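Local coordinates for aldehyde dehydrogenase family protein (Pseudomonas syringae pv. tomato, PDB 6X9L) that probably oxidises long-chain aliphatic aldehydes with NAD+ as the electron acceptor, and here holds NAD+ and octanal in its active site, at residues A[294-304]-A[397-408]. The protein carries 1 engineered substitution. Sequence-based numbering, arbitrary orientation.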
loop_
_atom_site.group_PDB
_atom_site.type_symbol
_atom_site.label_atom_id
_atom_site.label_comp_id
_atom_site.label_asym_id
_atom_site.label_seq_id
_atom_site.Cartn_x
_atom_site.Cartn_y
_atom_site.Cartn_z
ATOM N N PRO A 294 14.997 -17.596 -11.320
ATOM C CA PRO A 294 16.112 -17.931 -10.394
ATOM C C PRO A 294 17.498 -17.884 -11.039
ATOM O O PRO A 294 18.125 -18.889 -11.362
ATOM C CB PRO A 294 15.748 -19.346 -9.936
ATOM C CG PRO A 294 14.964 -19.925 -11.094
ATOM C CD PRO A 294 14.222 -18.779 -11.721
ATOM N N THR A 295 18.019 -16.665 -11.165
ATOM C CA THR A 295 19.241 -16.364 -11.901
ATOM C C THR A 295 20.508 -16.330 -11.040
ATOM O O THR A 295 21.594 -16.076 -11.578
ATOM C CB THR A 295 19.080 -15.020 -12.602
ATOM O OG1 THR A 295 18.564 -14.084 -11.655
ATOM C CG2 THR A 295 18.116 -15.144 -13.753
ATOM N N ARG A 296 20.398 -16.546 -9.732
ATOM C CA ARG A 296 21.552 -16.763 -8.858
ATOM C C ARG A 296 21.408 -18.155 -8.256
ATOM O O ARG A 296 20.560 -18.367 -7.382
ATOM C CB ARG A 296 21.638 -15.706 -7.752
ATOM C CG ARG A 296 22.015 -14.312 -8.214
ATOM C CD ARG A 296 21.288 -13.260 -7.412
ATOM N NE ARG A 296 21.789 -13.167 -6.051
ATOM C CZ ARG A 296 21.045 -13.300 -4.956
ATOM N NH1 ARG A 296 19.743 -13.517 -5.035
ATOM N NH2 ARG A 296 21.613 -13.197 -3.766
ATOM N N MET A 297 22.218 -19.103 -8.734
ATOM C CA MET A 297 22.192 -20.480 -8.251
ATOM C C MET A 297 23.281 -20.648 -7.198
ATOM O O MET A 297 24.472 -20.474 -7.498
ATOM C CB MET A 297 22.378 -21.472 -9.401
ATOM C CG MET A 297 22.148 -22.906 -9.000
ATOM S SD MET A 297 22.442 -24.091 -10.326
ATOM C CE MET A 297 20.816 -24.132 -11.098
ATOM N N ILE A 298 22.875 -20.990 -5.978
ATOM C CA ILE A 298 23.754 -20.959 -4.811
ATOM C C ILE A 298 23.992 -22.397 -4.356
ATOM O O ILE A 298 23.044 -23.118 -4.006
ATOM C CB ILE A 298 23.158 -20.087 -3.700
ATOM C CG1 ILE A 298 22.951 -18.674 -4.258
ATOM C CG2 ILE A 298 24.068 -20.047 -2.487
ATOM C CD1 ILE A 298 21.896 -17.876 -3.535
ATOM N N VAL A 299 25.259 -22.811 -4.374
ATOM C CA VAL A 299 25.615 -24.229 -4.292
ATOM C C VAL A 299 26.865 -24.386 -3.445
ATOM O O VAL A 299 27.679 -23.461 -3.319
ATOM C CB VAL A 299 25.850 -24.834 -5.696
ATOM C CG1 VAL A 299 24.571 -24.800 -6.521
ATOM C CG2 VAL A 299 26.943 -24.076 -6.429
ATOM N N PRO A 300 27.032 -25.568 -2.830
ATOM C CA PRO A 300 28.217 -25.827 -1.990
ATOM C C PRO A 300 29.517 -25.737 -2.778
ATOM O O PRO A 300 29.621 -26.245 -3.894
ATOM C CB PRO A 300 27.983 -27.256 -1.477
ATOM C CG PRO A 300 26.513 -27.463 -1.572
ATOM C CD PRO A 300 26.054 -26.669 -2.764
ATOM N N ARG A 301 30.527 -25.108 -2.174
ATOM C CA ARG A 301 31.766 -24.855 -2.905
ATOM C C ARG A 301 32.351 -26.149 -3.443
ATOM O O ARG A 301 32.733 -26.241 -4.616
ATOM C CB ARG A 301 32.783 -24.144 -2.011
ATOM C CG ARG A 301 34.065 -23.714 -2.724
ATOM C CD ARG A 301 34.835 -22.666 -1.907
ATOM N NE ARG A 301 34.504 -21.291 -2.310
ATOM C CZ ARG A 301 33.741 -20.450 -1.610
ATOM N NH1 ARG A 301 33.219 -20.834 -0.455
ATOM N NH2 ARG A 301 33.495 -19.222 -2.062
ATOM N N ASN A 302 32.426 -27.169 -2.595
ATOM C CA ASN A 302 32.984 -28.449 -3.005
ATOM C C ASN A 302 32.134 -29.121 -4.078
ATOM O O ASN A 302 32.445 -30.236 -4.512
ATOM C CB ASN A 302 33.113 -29.372 -1.801
ATOM C CG ASN A 302 31.776 -29.758 -1.227
ATOM O OD1 ASN A 302 30.778 -29.045 -1.388
ATOM N ND2 ASN A 302 31.738 -30.897 -0.547
ATOM N N ARG A 303 31.046 -28.484 -4.495
ATOM C CA ARG A 303 30.212 -29.031 -5.555
ATOM C C ARG A 303 30.185 -28.142 -6.793
ATOM O O ARG A 303 29.546 -28.501 -7.784
ATOM C CB ARG A 303 28.782 -29.271 -5.041
ATOM C CG ARG A 303 28.680 -30.333 -3.937
ATOM C CD ARG A 303 28.921 -31.756 -4.477
ATOM N NE ARG A 303 27.751 -32.616 -4.300
ATOM C CZ ARG A 303 27.340 -33.498 -5.203
ATOM N NH1 ARG A 303 27.998 -33.625 -6.343
ATOM N NH2 ARG A 303 26.268 -34.246 -4.978
ATOM N N LEU A 304 30.899 -27.015 -6.776
ATOM C CA LEU A 304 30.780 -26.032 -7.852
ATOM C C LEU A 304 31.199 -26.612 -9.203
ATOM O O LEU A 304 30.495 -26.442 -10.205
ATOM C CB LEU A 304 31.600 -24.785 -7.510
ATOM C CG LEU A 304 31.503 -23.531 -8.389
ATOM C CD1 LEU A 304 30.111 -22.898 -8.366
ATOM C CD2 LEU A 304 32.559 -22.516 -7.962
ATOM N N LEU A 397 22.912 -16.782 -16.162
ATOM C CA LEU A 397 22.806 -17.437 -14.870
ATOM C C LEU A 397 24.135 -17.303 -14.141
ATOM O O LEU A 397 25.193 -17.547 -14.732
ATOM C CB LEU A 397 22.422 -18.908 -15.041
ATOM C CG LEU A 397 22.538 -19.819 -13.808
ATOM C CD1 LEU A 397 21.630 -19.329 -12.693
ATOM C CD2 LEU A 397 22.226 -21.257 -14.154
ATOM N N CYS A 398 24.074 -16.904 -12.867
ATOM C CA CYS A 398 25.243 -16.802 -12.005
ATOM C C CYS A 398 25.315 -17.997 -11.071
ATOM O O CYS A 398 24.306 -18.412 -10.498
ATOM C CB CYS A 398 25.218 -15.516 -11.176
ATOM S SG CYS A 398 25.569 -14.032 -12.127
ATOM N N LEU A 399 26.517 -18.544 -10.932
ATOM C CA LEU A 399 26.822 -19.616 -9.993
ATOM C C LEU A 399 27.619 -19.029 -8.835
ATOM O O LEU A 399 28.651 -18.390 -9.059
ATOM C CB LEU A 399 27.626 -20.714 -10.684
ATOM C CG LEU A 399 26.911 -21.919 -11.291
ATOM C CD1 LEU A 399 25.449 -21.646 -11.565
ATOM C CD2 LEU A 399 27.629 -22.335 -12.565
ATOM N N ILE A 400 27.142 -19.241 -7.609
ATOM C CA ILE A 400 27.774 -18.704 -6.402
ATOM C C ILE A 400 27.995 -19.831 -5.399
ATOM O O ILE A 400 27.097 -20.650 -5.162
ATOM C CB ILE A 400 26.923 -17.593 -5.758
ATOM C CG1 ILE A 400 26.698 -16.445 -6.741
ATOM C CG2 ILE A 400 27.553 -17.119 -4.442
ATOM C CD1 ILE A 400 25.562 -15.537 -6.335
ATOM N N ALA A 401 29.185 -19.860 -4.798
ATOM C CA ALA A 401 29.562 -20.918 -3.874
ATOM C C ALA A 401 29.329 -20.487 -2.435
ATOM O O ALA A 401 29.382 -19.297 -2.109
ATOM C CB ALA A 401 31.032 -21.303 -4.049
ATOM N N TYR A 402 29.085 -21.475 -1.574
ATOM C CA TYR A 402 28.931 -21.243 -0.145
ATOM C C TYR A 402 29.608 -22.363 0.648
ATOM O O TYR A 402 29.777 -23.484 0.160
ATOM C CB TYR A 402 27.444 -21.097 0.224
ATOM C CG TYR A 402 26.611 -22.367 0.136
ATOM C CD1 TYR A 402 26.715 -23.365 1.106
ATOM C CD2 TYR A 402 25.684 -22.552 -0.892
ATOM C CE1 TYR A 402 25.948 -24.520 1.040
ATOM C CE2 TYR A 402 24.907 -23.711 -0.962
ATOM C CZ TYR A 402 25.042 -24.685 0.007
ATOM O OH TYR A 402 24.274 -25.829 -0.037
ATOM N N ASP A 403 29.999 -22.045 1.885
ATOM C CA ASP A 403 30.677 -22.988 2.765
ATOM C C ASP A 403 29.831 -23.465 3.935
ATOM O O ASP A 403 30.227 -24.425 4.602
ATOM C CB ASP A 403 31.958 -22.362 3.334
ATOM C CG ASP A 403 32.932 -21.925 2.254
ATOM O OD1 ASP A 403 33.365 -22.780 1.439
ATOM O OD2 ASP A 403 33.265 -20.716 2.225
ATOM N N THR A 404 28.715 -22.800 4.236
ATOM C CA THR A 404 27.747 -23.296 5.205
ATOM C C THR A 404 26.347 -22.919 4.735
ATOM O O THR A 404 26.168 -21.979 3.952
ATOM C CB THR A 404 27.967 -22.733 6.614
ATOM O OG1 THR A 404 27.803 -21.312 6.585
ATOM C CG2 THR A 404 29.333 -23.069 7.118
ATOM N N ILE A 405 25.354 -23.670 5.232
ATOM C CA ILE A 405 23.954 -23.365 4.950
ATOM C C ILE A 405 23.587 -21.976 5.478
ATOM O O ILE A 405 22.822 -21.241 4.849
ATOM C CB ILE A 405 23.046 -24.464 5.540
ATOM C CG1 ILE A 405 23.385 -25.821 4.944
ATOM C CG2 ILE A 405 21.573 -24.161 5.291
ATOM C CD1 ILE A 405 22.451 -26.914 5.382
ATOM N N ASP A 406 24.111 -21.598 6.648
ATOM C CA ASP A 406 23.881 -20.242 7.136
ATOM C C ASP A 406 24.391 -19.216 6.128
ATOM O O ASP A 406 23.744 -18.185 5.891
ATOM C CB ASP A 406 24.557 -20.037 8.496
ATOM C CG ASP A 406 23.799 -20.696 9.642
ATOM O OD1 ASP A 406 22.574 -20.909 9.482
ATOM O OD2 ASP A 406 24.424 -20.984 10.702
ATOM N N GLU A 407 25.550 -19.491 5.525
ATOM C CA GLU A 407 26.139 -18.593 4.540
ATOM C C GLU A 407 25.291 -18.520 3.279
ATOM O O GLU A 407 25.119 -17.440 2.692
ATOM C CB GLU A 407 27.550 -19.068 4.214
ATOM C CG GLU A 407 28.179 -18.380 3.042
ATOM C CD GLU A 407 29.626 -18.776 2.892
ATOM O OE1 GLU A 407 30.190 -19.302 3.881
ATOM O OE2 GLU A 407 30.195 -18.563 1.798
ATOM N N ALA A 408 24.757 -19.664 2.847
ATOM C CA ALA A 408 23.938 -19.701 1.643
ATOM C C ALA A 408 22.714 -18.811 1.787
ATOM O O ALA A 408 22.324 -18.115 0.841
ATOM C CB ALA A 408 23.528 -21.143 1.341
#
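Pro300 lies against one face of the Tyr402 ring, with its CA 3.9 Å from the ring centroid and 10° off the normal, a CH-pi contact; the opposite face carries Ala408 CB from helix 405-413. The ring stands here because Tyr402 CG sits between its backbone N and carbonyl carbon (chi1 70°), which folds it back over the neighbouring strand. Ile298 crosses it at about a right angle, bringing CG2 to the rim at CD2, while the hydroxyl hydrogen-bonds to Leu266 O.

On the sheet face opposite Ile298 and Ile400, Met297 and Leu399 run side by side, with Met297 CB 3.8 Å from Leu399 CD1, and Leu304 closes over Leu399 obliquely. Arg301, following strand 296-300, lays one guanidinium face over Ala401 CB and turns an edge to Asp403. The two planes are 32° apart, and Arg301 NH1 lies 2.7 Å from Asp403 OD2 in a salt bridge, with a weak hydrogen bond to OD1.

Between these two layers the backbones exemplify parallel pairing, successive residues facing opposite sides, from Cys398 N to Thr295 O (2.9 Å) through to Arg301 N with Tyr402 O. Flanked by strands 263-266 and 376-379, they are adjacent inner strands of the seven-stranded sheet in the aldehyde dehydrogenase catalytic domain.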